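Local coordinates for condensin complex subunit 3 (Schizosaccharomyces pombe, PDB 5OQR), which serves as a regulatory subunit of the condensin complex, which is required to convert interphase chromatin into condensed, mitotic-like chromosomes, at residues F298-W303 with L339-E344; L312-F317 with L367-S372. All coordinates share one frame; numbering follows the deposited sequence.

Contact 1: F298-W303 with L339-E344; sequences FPEQFW and LTYYIE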
ATOM      1  N   PHE A 298      -6.359 -18.223 -31.225  1.00 46.39           N
ATOM      2  CA  PHE A 298      -7.705 -17.659 -31.209  1.00 44.21           C
ATOM      3  C   PHE A 298      -8.396 -17.975 -32.530  1.00 41.02           C
ATOM      4  O   PHE A 298      -8.609 -17.085 -33.365  1.00 40.53           O
ATOM      5  CB  PHE A 298      -7.662 -16.152 -30.960  1.00 41.93           C
ATOM      6  CG  PHE A 298      -6.941 -15.772 -29.703  1.00 37.75           C
ATOM      7  CD1 PHE A 298      -5.590 -15.476 -29.729  1.00 43.06           C
ATOM      8  CD2 PHE A 298      -7.609 -15.721 -28.494  1.00 36.62           C
ATOM      9  CE1 PHE A 298      -4.920 -15.131 -28.575  1.00 38.23           C
ATOM     10  CE2 PHE A 298      -6.944 -15.376 -27.337  1.00 39.98           C
ATOM     11  CZ  PHE A 298      -5.598 -15.080 -27.377  1.00 37.25           C
ATOM     12  N   PRO A 299      -8.751 -19.236 -32.755  1.00 45.44           N
ATOM     13  CA  PRO A 299      -9.506 -19.588 -33.961  1.00 47.51           C
ATOM     14  C   PRO A 299     -10.910 -19.005 -33.918  1.00 51.71           C
ATOM     15  O   PRO A 299     -11.354 -18.440 -32.918  1.00 51.96           O
ATOM     16  CB  PRO A 299      -9.530 -21.118 -33.930  1.00 45.61           C
ATOM     17  CG  PRO A 299      -9.387 -21.461 -32.486  1.00 46.60           C
ATOM     18  CD  PRO A 299      -8.497 -20.408 -31.900  1.00 45.76           C
ATOM     19  N   GLU A 300     -11.615 -19.149 -35.043  1.00 57.17           N
ATOM     20  CA  GLU A 300     -13.003 -18.708 -35.107  1.00 52.10           C
ATOM     21  C   GLU A 300     -13.825 -19.338 -33.991  1.00 47.83           C
ATOM     22  O   GLU A 300     -14.657 -18.671 -33.367  1.00 46.72           O
ATOM     23  CB  GLU A 300     -13.596 -19.052 -36.474  1.00 58.83           C
ATOM     24  CG  GLU A 300     -14.985 -18.478 -36.728  1.00 70.28           C
ATOM     25  CD  GLU A 300     -14.959 -17.004 -37.093  1.00 72.50           C
ATOM     26  OE1 GLU A 300     -16.039 -16.434 -37.363  1.00 59.23           O
ATOM     27  OE2 GLU A 300     -13.859 -16.410 -37.111  1.00 78.70           O
ATOM     28  N   GLN A 301     -13.597 -20.625 -33.721  1.00 47.53           N
ATOM     29  CA  GLN A 301     -14.289 -21.300 -32.628  1.00 48.99           C
ATOM     30  C   GLN A 301     -14.152 -20.527 -31.324  1.00 53.82           C
ATOM     31  O   GLN A 301     -15.107 -20.427 -30.547  1.00 51.62           O
ATOM     32  CB  GLN A 301     -13.731 -22.714 -32.467  1.00 65.05           C
ATOM     33  CG  GLN A 301     -14.320 -23.519 -31.311  1.00 80.89           C
ATOM     34  CD  GLN A 301     -13.379 -24.602 -30.819  1.00 91.68           C
ATOM     35  OE1 GLN A 301     -12.216 -24.660 -31.215  1.00 81.55           O
ATOM     36  NE2 GLN A 301     -13.878 -25.465 -29.945  1.00 88.55           N
ATOM     37  N   PHE A 302     -12.961 -19.983 -31.061  1.00 55.81           N
ATOM     38  CA  PHE A 302     -12.728 -19.273 -29.809  1.00 44.04           C
ATOM     39  C   PHE A 302     -13.710 -18.122 -29.634  1.00 43.99           C
ATOM     40  O   PHE A 302     -14.219 -17.890 -28.532  1.00 44.17           O
ATOM     41  CB  PHE A 302     -11.287 -18.762 -29.773  1.00 48.85           C
ATOM     42  CG  PHE A 302     -10.958 -17.942 -28.559  1.00 37.61           C
ATOM     43  CD1 PHE A 302     -10.377 -18.527 -27.450  1.00 30.80           C
ATOM     44  CD2 PHE A 302     -11.219 -16.581 -28.533  1.00 35.76           C
ATOM     45  CE1 PHE A 302     -10.069 -17.774 -26.337  1.00 35.63           C
ATOM     46  CE2 PHE A 302     -10.918 -15.826 -27.423  1.00 37.16           C
ATOM     47  CZ  PHE A 302     -10.337 -16.421 -26.324  1.00 36.26           C
ATOM     48  N   TRP A 303     -13.993 -17.391 -30.713  1.00 40.42           N
ATOM     49  CA  TRP A 303     -14.825 -16.198 -30.626  1.00 42.49           C
ATOM     50  C   TRP A 303     -16.314 -16.505 -30.647  1.00 41.42           C
ATOM     51  O   TRP A 303     -17.110 -15.655 -30.233  1.00 40.89           O
ATOM     52  CB  TRP A 303     -14.478 -15.247 -31.771  1.00 41.84           C
ATOM     53  CG  TRP A 303     -13.038 -14.880 -31.771  1.00 40.25           C
ATOM     54  CD1 TRP A 303     -12.042 -15.464 -32.494  1.00 39.73           C
ATOM     55  CD2 TRP A 303     -12.418 -13.855 -30.989  1.00 41.82           C
ATOM     56  NE1 TRP A 303     -10.841 -14.860 -32.218  1.00 39.93           N
ATOM     57  CE2 TRP A 303     -11.045 -13.869 -31.296  1.00 39.78           C
ATOM     58  CE3 TRP A 303     -12.894 -12.922 -30.064  1.00 38.28           C
ATOM     59  CZ2 TRP A 303     -10.142 -12.989 -30.706  1.00 32.47           C
ATOM     60  CZ3 TRP A 303     -11.995 -12.047 -29.485  1.00 31.60           C
ATOM     61  CH2 TRP A 303     -10.636 -12.086 -29.809  1.00 27.37           C
ATOM     62  N   LEU A 339     -14.855  -8.529 -35.532  1.00 36.32           N
ATOM     63  CA  LEU A 339     -15.145  -8.059 -34.181  1.00 29.87           C
ATOM     64  C   LEU A 339     -16.571  -7.538 -34.083  1.00 29.55           C
ATOM     65  O   LEU A 339     -17.311  -7.889 -33.159  1.00 28.28           O
ATOM     66  CB  LEU A 339     -14.146  -6.974 -33.787  1.00 31.92           C
ATOM     67  CG  LEU A 339     -14.264  -6.433 -32.363  1.00 24.70           C
ATOM     68  CD1 LEU A 339     -13.769  -7.457 -31.359  1.00 28.85           C
ATOM     69  CD2 LEU A 339     -13.500  -5.134 -32.234  1.00 29.41           C
ATOM     70  N   THR A 340     -16.972  -6.687 -35.031  1.00 30.44           N
ATOM     71  CA  THR A 340     -18.355  -6.223 -35.073  1.00 34.12           C
ATOM     72  C   THR A 340     -19.316  -7.402 -35.099  1.00 31.10           C
ATOM     73  O   THR A 340     -20.353  -7.387 -34.428  1.00 27.55           O
ATOM     74  CB  THR A 340     -18.577  -5.331 -36.295  1.00 35.79           C
ATOM     75  OG1 THR A 340     -17.572  -4.309 -36.337  1.00 39.93           O
ATOM     76  CG2 THR A 340     -19.948  -4.675 -36.241  1.00 35.98           C
ATOM     77  N   TYR A 341     -18.980  -8.439 -35.863  1.00 31.57           N
ATOM     78  CA  TYR A 341     -19.813  -9.633 -35.912  1.00 34.03           C
ATOM     79  C   TYR A 341     -19.828 -10.351 -34.567  1.00 35.12           C
ATOM     80  O   TYR A 341     -20.895 -10.752 -34.086  1.00 33.06           O
ATOM     81  CB  TYR A 341     -19.312 -10.552 -37.028  1.00 41.50           C
ATOM     82  CG  TYR A 341     -19.951 -11.918 -37.074  1.00 33.68           C
ATOM     83  CD1 TYR A 341     -19.190 -13.062 -36.887  1.00 36.81           C
ATOM     84  CD2 TYR A 341     -21.309 -12.067 -37.313  1.00 35.14           C
ATOM     85  CE1 TYR A 341     -19.762 -14.314 -36.933  1.00 42.38           C
ATOM     86  CE2 TYR A 341     -21.891 -13.317 -37.360  1.00 40.18           C
ATOM     87  CZ  TYR A 341     -21.112 -14.438 -37.172  1.00 43.46           C
ATOM     88  OH  TYR A 341     -21.682 -15.689 -37.214  1.00 38.68           O
ATOM     89  N   TYR A 342     -18.661 -10.510 -33.938  1.00 34.21           N
ATOM     90  CA  TYR A 342     -18.601 -11.193 -32.647  1.00 33.45           C
ATOM     91  C   TYR A 342     -19.403 -10.448 -31.589  1.00 31.74           C
ATOM     92  O   TYR A 342     -20.069 -11.067 -30.753  1.00 30.89           O
ATOM     93  CB  TYR A 342     -17.150 -11.344 -32.195  1.00 34.50           C
ATOM     94  CG  TYR A 342     -16.272 -12.125 -33.141  1.00 41.85           C
ATOM     95  CD1 TYR A 342     -16.772 -13.194 -33.870  1.00 40.65           C
ATOM     96  CD2 TYR A 342     -14.935 -11.790 -33.306  1.00 37.34           C
ATOM     97  CE1 TYR A 342     -15.966 -13.908 -34.734  1.00 40.35           C
ATOM     98  CE2 TYR A 342     -14.125 -12.494 -34.165  1.00 44.29           C
ATOM     99  CZ  TYR A 342     -14.644 -13.553 -34.876  1.00 42.77           C
ATOM    100  OH  TYR A 342     -13.829 -14.253 -35.733  1.00 43.64           O
ATOM    101  N   ILE A 343     -19.340  -9.117 -31.601  1.00 31.16           N
ATOM    102  CA  ILE A 343     -20.125  -8.327 -30.658  1.00 26.35           C
ATOM    103  C   ILE A 343     -21.613  -8.542 -30.898  1.00 30.55           C
ATOM    104  O   ILE A 343     -22.397  -8.676 -29.951  1.00 31.34           O
ATOM    105  CB  ILE A 343     -19.738  -6.839 -30.765  1.00 20.18           C
ATOM    106  CG1 ILE A 343     -18.311  -6.631 -30.261  1.00 25.18           C
ATOM    107  CG2 ILE A 343     -20.714  -5.960 -29.978  1.00 22.91           C
ATOM    108  CD1 ILE A 343     -17.753  -5.237 -30.501  1.00 21.55           C
ATOM    109  N   GLU A 344     -22.029  -8.584 -32.165  1.00 31.64           N
ATOM    110  CA  GLU A 344     -23.455  -8.661 -32.463  1.00 30.61           C
ATOM    111  C   GLU A 344     -24.039 -10.025 -32.112  1.00 30.68           C
ATOM    112  O   GLU A 344     -25.192 -10.104 -31.677  1.00 31.33           O
ATOM    113  CB  GLU A 344     -23.703  -8.317 -33.929  1.00 30.01           C
ATOM    114  CG  GLU A 344     -23.421  -6.854 -34.234  1.00 36.35           C
ATOM    115  CD  GLU A 344     -24.377  -6.256 -35.236  1.00 47.25           C
ATOM    116  OE1 GLU A 344     -24.088  -6.341 -36.448  1.00 54.10           O
ATOM    117  OE2 GLU A 344     -25.416  -5.702 -34.814  1.00 55.83           O
TER
HETATM  118  O   HOH W   1     -19.503 -13.935 -30.810  1.00 37.66           O

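Contact 2: L312-F317 with L367-S372; sequences LLARTF and LYIGLS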
ATOM      1  N   LEU A 312     -11.905 -12.157 -21.384  1.00 30.73           N
ATOM      2  CA  LEU A 312     -10.926 -11.345 -20.671  1.00 31.12           C
ATOM      3  C   LEU A 312      -9.509 -11.701 -21.096  1.00 31.38           C
ATOM      4  O   LEU A 312      -8.641 -10.825 -21.184  1.00 31.97           O
ATOM      5  CB  LEU A 312     -11.090 -11.533 -19.165  1.00 34.11           C
ATOM      6  CG  LEU A 312     -10.167 -10.686 -18.287  1.00 21.04           C
ATOM      7  CD1 LEU A 312     -10.592  -9.235 -18.310  1.00 30.56           C
ATOM      8  CD2 LEU A 312     -10.162 -11.216 -16.878  1.00 26.08           C
ATOM      9  N   LEU A 313      -9.254 -12.982 -21.360  1.00 34.74           N
ATOM     10  CA  LEU A 313      -7.921 -13.399 -21.782  1.00 35.09           C
ATOM     11  C   LEU A 313      -7.539 -12.767 -23.113  1.00 35.30           C
ATOM     12  O   LEU A 313      -6.397 -12.333 -23.296  1.00 35.46           O
ATOM     13  CB  LEU A 313      -7.858 -14.923 -21.880  1.00 35.28           C
ATOM     14  CG  LEU A 313      -6.532 -15.498 -22.379  1.00 35.97           C
ATOM     15  CD1 LEU A 313      -5.387 -15.113 -21.452  1.00 29.92           C
ATOM     16  CD2 LEU A 313      -6.636 -17.004 -22.517  1.00 34.61           C
ATOM     17  N   ALA A 314      -8.475 -12.718 -24.062  1.00 34.21           N
ATOM     18  CA  ALA A 314      -8.175 -12.122 -25.358  1.00 31.27           C
ATOM     19  C   ALA A 314      -7.927 -10.625 -25.229  1.00 34.47           C
ATOM     20  O   ALA A 314      -7.004 -10.086 -25.849  1.00 35.41           O
ATOM     21  CB  ALA A 314      -9.316 -12.400 -26.336  1.00 33.90           C
ATOM     22  N   ARG A 315      -8.738  -9.936 -24.425  1.00 31.57           N
ATOM     23  CA  ARG A 315      -8.563  -8.498 -24.251  1.00 30.06           C
ATOM     24  C   ARG A 315      -7.226  -8.182 -23.594  1.00 32.58           C
ATOM     25  O   ARG A 315      -6.587  -7.176 -23.923  1.00 31.22           O
ATOM     26  CB  ARG A 315      -9.724  -7.932 -23.431  1.00 26.12           C
ATOM     27  CG  ARG A 315      -9.492  -6.532 -22.871  1.00 25.99           C
ATOM     28  CD  ARG A 315      -8.918  -6.584 -21.459  1.00 35.48           C
ATOM     29  NE  ARG A 315      -8.798  -5.257 -20.861  1.00 35.62           N
ATOM     30  CZ  ARG A 315      -9.595  -4.765 -19.918  1.00 34.26           C
ATOM     31  NH1 ARG A 315      -9.385  -3.542 -19.457  1.00 36.38           N
ATOM     32  NH2 ARG A 315     -10.597  -5.479 -19.424  1.00 32.19           N
ATOM     33  N   THR A 316      -6.790  -9.023 -22.654  1.00 33.06           N
ATOM     34  CA  THR A 316      -5.506  -8.797 -21.997  1.00 35.53           C
ATOM     35  C   THR A 316      -4.348  -9.156 -22.919  1.00 33.88           C
ATOM     36  O   THR A 316      -3.352  -8.427 -22.986  1.00 32.71           O
ATOM     37  CB  THR A 316      -5.426  -9.605 -20.702  1.00 32.68           C
ATOM     38  OG1 THR A 316      -6.579  -9.338 -19.894  1.00 32.26           O
ATOM     39  CG2 THR A 316      -4.175  -9.232 -19.919  1.00 31.00           C
ATOM     40  N   PHE A 317      -4.455 -10.284 -23.624  1.00 31.49           N
ATOM     41  CA  PHE A 317      -3.449 -10.654 -24.612  1.00 28.92           C
ATOM     42  C   PHE A 317      -3.254  -9.533 -25.624  1.00 31.87           C
ATOM     43  O   PHE A 317      -2.123  -9.155 -25.946  1.00 39.27           O
ATOM     44  CB  PHE A 317      -3.868 -11.954 -25.301  1.00 32.67           C
ATOM     45  CG  PHE A 317      -3.057 -12.294 -26.518  1.00 32.57           C
ATOM     46  CD1 PHE A 317      -1.931 -13.087 -26.415  1.00 34.70           C
ATOM     47  CD2 PHE A 317      -3.434 -11.837 -27.768  1.00 34.64           C
ATOM     48  CE1 PHE A 317      -1.189 -13.405 -27.532  1.00 37.85           C
ATOM     49  CE2 PHE A 317      -2.695 -12.151 -28.887  1.00 37.68           C
ATOM     50  CZ  PHE A 317      -1.573 -12.938 -28.769  1.00 41.35           C
ATOM     51  N   LEU A 367     -15.418  -4.453 -26.591  1.00 24.98           N
ATOM     52  CA  LEU A 367     -15.318  -3.014 -26.801  1.00 23.66           C
ATOM     53  C   LEU A 367     -13.922  -2.505 -26.461  1.00 28.52           C
ATOM     54  O   LEU A 367     -13.400  -1.610 -27.135  1.00 26.94           O
ATOM     55  CB  LEU A 367     -16.373  -2.291 -25.967  1.00 25.78           C
ATOM     56  CG  LEU A 367     -17.819  -2.499 -26.413  1.00 27.36           C
ATOM     57  CD1 LEU A 367     -18.788  -2.025 -25.345  1.00 29.56           C
ATOM     58  CD2 LEU A 367     -18.074  -1.774 -27.722  1.00 29.65           C
ATOM     59  N   TYR A 368     -13.302  -3.060 -25.417  1.00 27.67           N
ATOM     60  CA  TYR A 368     -11.938  -2.671 -25.079  1.00 27.46           C
ATOM     61  C   TYR A 368     -10.975  -3.022 -26.203  1.00 28.43           C
ATOM     62  O   TYR A 368     -10.095  -2.224 -26.548  1.00 35.43           O
ATOM     63  CB  TYR A 368     -11.498  -3.344 -23.777  1.00 30.08           C
ATOM     64  CG  TYR A 368     -11.951  -2.631 -22.524  1.00 26.27           C
ATOM     65  CD1 TYR A 368     -11.703  -1.279 -22.344  1.00 26.32           C
ATOM     66  CD2 TYR A 368     -12.629  -3.308 -21.522  1.00 31.58           C
ATOM     67  CE1 TYR A 368     -12.113  -0.621 -21.204  1.00 27.56           C
ATOM     68  CE2 TYR A 368     -13.046  -2.662 -20.380  1.00 32.25           C
ATOM     69  CZ  TYR A 368     -12.785  -1.317 -20.225  1.00 36.24           C
ATOM     70  OH  TYR A 368     -13.198  -0.665 -19.088  1.00 48.27           O
ATOM     71  N   ILE A 369     -11.119  -4.213 -26.780  1.00 27.53           N
ATOM     72  CA  ILE A 369     -10.306  -4.576 -27.935  1.00 30.76           C
ATOM     73  C   ILE A 369     -10.545  -3.597 -29.073  1.00 31.30           C
ATOM     74  O   ILE A 369      -9.610  -3.200 -29.777  1.00 35.36           O
ATOM     75  CB  ILE A 369     -10.600  -6.024 -28.364  1.00 26.31           C
ATOM     76  CG1 ILE A 369     -10.249  -6.992 -27.232  1.00 31.10           C
ATOM     77  CG2 ILE A 369      -9.811  -6.382 -29.617  1.00 31.19           C
ATOM     78  CD1 ILE A 369     -10.791  -8.386 -27.425  1.00 30.90           C
ATOM     79  N   GLY A 370     -11.797  -3.183 -29.266  1.00 33.25           N
ATOM     80  CA  GLY A 370     -12.106  -2.271 -30.352  1.00 31.73           C
ATOM     81  C   GLY A 370     -11.547  -0.882 -30.122  1.00 29.33           C
ATOM     82  O   GLY A 370     -11.071  -0.233 -31.056  1.00 35.73           O
ATOM     83  N   LEU A 371     -11.602  -0.403 -28.880  1.00 33.13           N
ATOM     84  CA  LEU A 371     -11.009   0.888 -28.552  1.00 33.98           C
ATOM     85  C   LEU A 371      -9.504   0.902 -28.776  1.00 37.01           C
ATOM     86  O   LEU A 371      -8.929   1.977 -28.978  1.00 48.15           O
ATOM     87  CB  LEU A 371     -11.325   1.254 -27.102  1.00 24.10           C
ATOM     88  CG  LEU A 371     -12.746   1.761 -26.851  1.00 27.54           C
ATOM     89  CD1 LEU A 371     -13.114   1.641 -25.387  1.00 27.34           C
ATOM     90  CD2 LEU A 371     -12.881   3.197 -27.309  1.00 28.36           C
ATOM     91  N   SER A 372      -8.853  -0.260 -28.752  1.00 37.72           N
ATOM     92  CA  SER A 372      -7.406  -0.312 -28.920  1.00 39.92           C
ATOM     93  C   SER A 372      -6.989  -0.229 -30.381  1.00 46.02           C
ATOM     94  O   SER A 372      -5.883   0.234 -30.679  1.00 59.50           O
ATOM     95  CB  SER A 372      -6.858  -1.596 -28.304  1.00 37.69           C
ATOM     96  OG  SER A 372      -7.261  -2.727 -29.051  1.00 41.06           O
TER

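Contact 1: F298-W303 with L339-E344
Trp303 lies across one face of Tyr342, joining the short helix 300-304 to helix 336-348. The backbone puts CB of Trp303 over the middle of the phenol ring, 3.4 Å from the centroid of Tyr342, a CH-pi contact, and chi1 (-57°) then lays the indole nearly parallel to the phenol. Further out, CG of Trp303 meets CE2 of Tyr342 at 3.6 Å, and CD1 passes the phenol oxygen. The five-membered ring is thus in an offset stack on Tyr342, with planes 6° apart and centroids 4.6 Å apart. CD2 and CE3 of the indole run past CE2 and CD2 of the phenol, while NE1 gives a weak hydrogen bond to Phe298 O. The six-membered end continues toward Ala314 and Leu366. The stack ties helix 300-304 to the next helical couple of the all-helical solenoid, in keeping with the HEAT repeats of this protein. Tryptophan suits this buried place because its broad flat ring offers two faces to pack: Tyr342 lies over one and Phe302 CD2 over the other. At the outer margin, Tyr342 OH donates to Glu300 OE2 (2.6 Å), reaching it from above the carboxylate plane. Tyrosine therefore combines a buried stacking face with a polar end that can meet an exposed carboxylate. A water donates to both Trp303 O and Tyr342 O, bridging the two backbones.

Contact 2: L312-F317 with L367-S372
Two nearly parallel helices of the alpha-solenoid pack side by side where Arg315 of helix 308-324 meets Tyr368 and Ile369 of helix 356-372. The segment axes diverge by only 18° and approach to 9.4 Å. The inner part of the interface is apolar: CG1 of Ile369 lies 3.7 Å from CA of Arg315 and 4.0 Å from its CB, while CD1 of Ile369 reaches toward CB of Ala314 at 4.4 Å. A branched isoleucine can spread over the backbone here, and the small Ala314 leaves room for it. Toward the more exposed side, Arg315 and Tyr368 run alongside each other, pointing the same way. A bend at chi2 (-93°) turns the arginine chain so that its guanidinium lies flat on the phenol ring, the planes 23° apart. CZ of Arg315 is 4.2 Å from the centroid of the Tyr368 ring, an off-centre cation-pi contact, and NH2 of Arg315 comes 3.6 Å from CD2 of Tyr368. Arginine suits this margin because its flat end can stack while its N-H groups bond elsewhere: NE forms a salt bridge with Glu319, and NH2 bonds to Gln365 on the partner helix, which together should limit rotation of the group. Further along, Ser372 OG hydrogen-bonds back to Ile369 O and also to Asn318 ND2, adding a polar link between the helices. Near-parallel, side-by-side packing of helices from successive helical couples is consistent with a HEAT-type alpha-solenoid.

Overall arrangement
The centres of the two contacts lie about 12 Å apart, on the same side of the chain's centre, and their segments alternate in sequence: 298-303, 312-317, 339-344, 367-372. Helices 300-304 and 308-324 are consecutive, as are 336-348 and 356-372, so each contact pairs one member of the first couple with one of the second. Packing joins the contacts directly. Phe298 meets Phe317 and Ala314, the far end of the Trp303 indole touches Ala314, and Leu339 rests on Gly370. The four helices therefore form one continuous packed block, which lies in sequence between the HEAT repeats at 222-259 and 379-418 and probably continues the solenoid between them.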